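Local coordinates for actin binding protein family protein (Entamoeba histolytica HM-1:IMSS, PDB 6K2F) that probably binds actin monomers through this ADF-homology domain, one part of a twinfilin, and thereby restrains filament assembly in cell movement and shape change, at residues A[15-25]-A[37-48]. Sequence-based numbering, arbitrary orientation.
Sequences MNSSGNGRFIQ and AIEQGTSDFDAD
R22 reaches across to the loop 40-44 and helix 45-49, where its guanidinium spends its N-H groups on several acceptors. NE forms a salt bridge with D48, 2.8 Å to OD2 and near the guanidinium plane, while NH2 donates to T42 O, also at 2.8 Å. NH1 forms a salt bridge with E69, just past strand 62-68, and donates to R67 O in that strand. CG of R22, anti to the backbone N, lies against D48 OD2 and CB; bends at chi2 (61°) and chi3 (68°) then turn NE back to OD2. The carboxylate has further work: OD2, met by R22 on its anti side, takes T42 N on its syn side, and OD1 accepts the T42 hydroxyl at 2.7 Å. T42 OG1 in turn receives D44 N, an ST turn leading into the helix that D44 caps by accepting A47 N at OD1. F45 CA covers one face of the guanidinium, off-centre.

Next to R22 the hairpin strands 23-29 and 32-39 run antiparallel. Q25 N donates to A37 O, and A37 N, at a longer 3.3 Å, to Q25 O; E39 N reaches F23 O at 2.9 Å. E39 O is shared by two donors, R22 N at 2.9 Å and F23 N at 3.1 Å. The side chain of E39 lays CB over the centre of the F23 ring, a CH-pi contact 3.4 Å from the centroid, before its carboxylate departs to G41 N through OE2 and to Y55 through OE1. Beyond the pairing, Q40 NE2 donates to N20 O from above the carbonyl plane, bent to 132° at the hydrogen.

Two consecutive residues, R22 and F23, opposite the single E39 make a classic beta bulge, here at the open end of a hairpin in the central mixed sheet of the ADF-homology fold.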
loop_
_atom_site.group_PDB
_atom_site.type_symbol
_atom_site.label_atom_id
_atom_site.label_comp_id
_atom_site.label_asym_id
_atom_site.label_seq_id
_atom_site.Cartn_x
_atom_site.Cartn_y
_atom_site.Cartn_z
ATOM N N MET A 15 9.398 5.320 3.205
ATOM C CA MET A 15 8.087 4.635 3.303
ATOM C C MET A 15 7.323 5.140 4.530
ATOM O O MET A 15 6.095 5.356 4.430
ATOM C CB MET A 15 8.264 3.122 3.382
ATOM C CG MET A 15 6.957 2.395 3.169
ATOM S SD MET A 15 7.126 0.590 3.069
ATOM C CE MET A 15 8.090 0.415 1.570
ATOM N N ASN A 16 8.024 5.411 5.630
ATOM C CA ASN A 16 7.421 5.920 6.884
ATOM C C ASN A 16 6.823 7.309 6.637
ATOM O O ASN A 16 5.686 7.564 7.049
ATOM C CB ASN A 16 8.443 5.970 8.017
ATOM C CG ASN A 16 7.834 6.382 9.337
ATOM O OD1 ASN A 16 6.859 5.782 9.789
ATOM N ND2 ASN A 16 8.371 7.425 9.946
ATOM N N SER A 17 7.570 8.208 6.007
ATOM C CA SER A 17 7.144 9.613 5.831
ATOM C C SER A 17 6.113 9.736 4.701
ATOM O O SER A 17 5.324 10.695 4.756
ATOM C CB SER A 17 8.346 10.495 5.608
ATOM O OG SER A 17 8.964 10.190 4.365
ATOM N N SER A 18 6.164 8.872 3.677
ATOM C CA SER A 18 5.341 9.007 2.440
ATOM C C SER A 18 4.136 8.076 2.510
ATOM O O SER A 18 3.211 8.276 1.730
ATOM C CB SER A 18 6.170 8.740 1.219
ATOM O OG SER A 18 7.361 9.518 1.235
ATOM N N GLY A 19 4.163 7.065 3.389
ATOM C CA GLY A 19 3.045 6.122 3.560
ATOM C C GLY A 19 2.774 5.294 2.315
ATOM O O GLY A 19 1.695 4.701 2.245
ATOM N N ASN A 20 3.731 5.203 1.375
ATOM C CA ASN A 20 3.471 4.821 -0.043
ATOM C C ASN A 20 3.978 3.404 -0.331
ATOM O O ASN A 20 4.314 3.097 -1.477
ATOM C CB ASN A 20 4.069 5.810 -1.048
ATOM C CG ASN A 20 5.568 5.985 -0.918
ATOM O OD1 ASN A 20 6.195 5.449 0.001
ATOM N ND2 ASN A 20 6.145 6.752 -1.828
ATOM N N GLY A 21 3.931 2.547 0.663
ATOM C CA GLY A 21 4.245 1.112 0.553
ATOM C C GLY A 21 3.812 0.453 1.835
ATOM O O GLY A 21 3.458 1.190 2.780
ATOM N N ARG A 22 3.881 -0.868 1.904
ATOM C CA ARG A 22 3.383 -1.597 3.084
ATOM C C ARG A 22 4.539 -2.195 3.884
ATOM O O ARG A 22 4.483 -2.128 5.124
ATOM C CB ARG A 22 2.381 -2.667 2.662
ATOM C CG ARG A 22 1.828 -3.446 3.847
ATOM C CD ARG A 22 1.066 -2.599 4.860
ATOM N NE ARG A 22 -0.175 -2.103 4.296
ATOM C CZ ARG A 22 -0.992 -1.251 4.885
ATOM N NH1 ARG A 22 -0.707 -0.739 6.071
ATOM N NH2 ARG A 22 -2.096 -0.870 4.266
ATOM N N PHE A 23 5.471 -2.903 3.250
ATOM C CA PHE A 23 6.519 -3.543 4.063
ATOM C C PHE A 23 7.839 -3.671 3.320
ATOM O O PHE A 23 7.899 -3.626 2.102
ATOM C CB PHE A 23 6.027 -4.874 4.629
ATOM C CG PHE A 23 5.758 -6.010 3.683
ATOM C CD1 PHE A 23 6.779 -6.792 3.188
ATOM C CD2 PHE A 23 4.456 -6.408 3.441
ATOM C CE1 PHE A 23 6.498 -7.916 2.436
ATOM C CE2 PHE A 23 4.179 -7.541 2.692
ATOM C CZ PHE A 23 5.201 -8.290 2.188
ATOM N N ILE A 24 8.862 -3.841 4.140
ATOM C CA ILE A 24 10.264 -4.038 3.696
ATOM C C ILE A 24 10.745 -5.330 4.328
ATOM O O ILE A 24 10.643 -5.476 5.533
ATOM C CB ILE A 24 11.159 -2.864 4.108
ATOM C CG1 ILE A 24 10.630 -1.541 3.557
ATOM C CG2 ILE A 24 12.594 -3.144 3.687
ATOM C CD1 ILE A 24 11.245 -0.305 4.211
ATOM N N GLN A 25 11.191 -6.262 3.512
ATOM C CA GLN A 25 11.835 -7.490 4.014
ATOM C C GLN A 25 13.319 -7.194 4.070
ATOM O O GLN A 25 13.828 -6.565 3.102
ATOM C CB GLN A 25 11.577 -8.688 3.117
ATOM C CG GLN A 25 12.152 -9.985 3.678
ATOM C CD GLN A 25 11.794 -11.134 2.774
ATOM O OE1 GLN A 25 11.665 -10.971 1.566
ATOM N NE2 GLN A 25 11.645 -12.301 3.361
ATOM N N ALA A 37 13.556 -7.154 -0.117
ATOM C CA ALA A 37 12.376 -6.958 -0.978
ATOM C C ALA A 37 11.506 -5.863 -0.388
ATOM O O ALA A 37 11.591 -5.609 0.836
ATOM C CB ALA A 37 11.578 -8.242 -1.066
ATOM N N ILE A 38 10.740 -5.226 -1.256
ATOM C CA ILE A 38 9.780 -4.162 -0.857
ATOM C C ILE A 38 8.432 -4.523 -1.458
ATOM O O ILE A 38 8.376 -4.804 -2.668
ATOM C CB ILE A 38 10.264 -2.794 -1.331
ATOM C CG1 ILE A 38 11.658 -2.477 -0.783
ATOM C CG2 ILE A 38 9.235 -1.743 -0.964
ATOM C CD1 ILE A 38 12.381 -1.441 -1.590
ATOM N N GLU A 39 7.379 -4.477 -0.648
ATOM C CA GLU A 39 5.993 -4.738 -1.087
ATOM C C GLU A 39 5.187 -3.443 -0.967
ATOM O O GLU A 39 5.068 -2.907 0.161
ATOM C CB GLU A 39 5.376 -5.841 -0.231
ATOM C CG GLU A 39 3.907 -6.087 -0.516
ATOM C CD GLU A 39 3.557 -6.387 -1.958
ATOM O OE1 GLU A 39 4.114 -7.383 -2.510
ATOM O OE2 GLU A 39 2.726 -5.646 -2.536
ATOM N N GLN A 40 4.642 -2.991 -2.098
ATOM C CA GLN A 40 3.805 -1.772 -2.185
ATOM C C GLN A 40 2.545 -2.004 -1.358
ATOM O O GLN A 40 2.099 -1.064 -0.687
ATOM C CB GLN A 40 3.467 -1.481 -3.641
ATOM C CG GLN A 40 2.499 -0.326 -3.814
ATOM C CD GLN A 40 3.099 0.956 -3.303
ATOM O OE1 GLN A 40 4.224 1.320 -3.644
ATOM N NE2 GLN A 40 2.328 1.663 -2.493
ATOM N N GLY A 41 1.974 -3.203 -1.446
ATOM C CA GLY A 41 0.694 -3.512 -0.790
ATOM C C GLY A 41 -0.410 -2.577 -1.265
ATOM O O GLY A 41 -0.379 -2.098 -2.425
ATOM N N THR A 42 -1.384 -2.333 -0.392
ATOM C CA THR A 42 -2.655 -1.655 -0.707
ATOM C C THR A 42 -3.042 -0.767 0.483
ATOM O O THR A 42 -2.268 -0.660 1.449
ATOM C CB THR A 42 -3.765 -2.669 -1.042
ATOM O OG1 THR A 42 -4.145 -3.332 0.158
ATOM C CG2 THR A 42 -3.350 -3.688 -2.081
ATOM N N SER A 43 -4.225 -0.199 0.441
ATOM C CA SER A 43 -4.774 0.581 1.567
ATOM C C SER A 43 -5.416 -0.367 2.598
ATOM O O SER A 43 -5.971 0.162 3.575
ATOM C CB SER A 43 -5.750 1.580 1.065
ATOM O OG SER A 43 -6.864 0.921 0.503
ATOM N N ASP A 44 -5.430 -1.688 2.357
ATOM C CA ASP A 44 -6.102 -2.702 3.229
ATOM C C ASP A 44 -5.053 -3.443 4.059
ATOM O O ASP A 44 -4.432 -4.392 3.562
ATOM C CB ASP A 44 -6.954 -3.675 2.406
ATOM C CG ASP A 44 -7.836 -4.616 3.226
ATOM O OD1 ASP A 44 -7.538 -4.825 4.439
ATOM O OD2 ASP A 44 -8.821 -5.125 2.646
ATOM N N PHE A 45 -4.846 -2.993 5.293
ATOM C CA PHE A 45 -3.847 -3.553 6.233
ATOM C C PHE A 45 -4.101 -5.051 6.415
ATOM O O PHE A 45 -3.168 -5.855 6.356
ATOM C CB PHE A 45 -3.948 -2.810 7.563
ATOM C CG PHE A 45 -3.204 -3.449 8.704
ATOM C CD1 PHE A 45 -1.863 -3.184 8.889
ATOM C CD2 PHE A 45 -3.838 -4.299 9.592
ATOM C CE1 PHE A 45 -1.172 -3.725 9.959
ATOM C CE2 PHE A 45 -3.141 -4.845 10.657
ATOM C CZ PHE A 45 -1.811 -4.567 10.832
ATOM N N ASP A 46 -5.363 -5.413 6.639
ATOM C CA ASP A 46 -5.731 -6.815 6.962
ATOM C C ASP A 46 -5.343 -7.736 5.800
ATOM O O ASP A 46 -4.674 -8.759 6.046
ATOM C CB ASP A 46 -7.222 -6.924 7.266
ATOM C CG ASP A 46 -7.631 -6.274 8.579
ATOM O OD1 ASP A 46 -6.809 -6.223 9.517
ATOM O OD2 ASP A 46 -8.771 -5.810 8.657
ATOM N N ALA A 47 -5.743 -7.386 4.574
ATOM C CA ALA A 47 -5.415 -8.151 3.352
ATOM C C ALA A 47 -3.896 -8.219 3.201
ATOM O O ALA A 47 -3.349 -9.289 2.890
ATOM C CB ALA A 47 -6.035 -7.494 2.147
ATOM N N ASP A 48 -3.214 -7.103 3.441
ATOM C CA ASP A 48 -1.766 -7.028 3.160
ATOM C C ASP A 48 -0.986 -7.947 4.110
ATOM O O ASP A 48 0.128 -8.374 3.744
ATOM C CB ASP A 48 -1.238 -5.595 3.219
ATOM C CG ASP A 48 -1.653 -4.694 2.059
ATOM O OD1 ASP A 48 -2.431 -5.136 1.147
ATOM O OD2 ASP A 48 -1.196 -3.525 2.083
#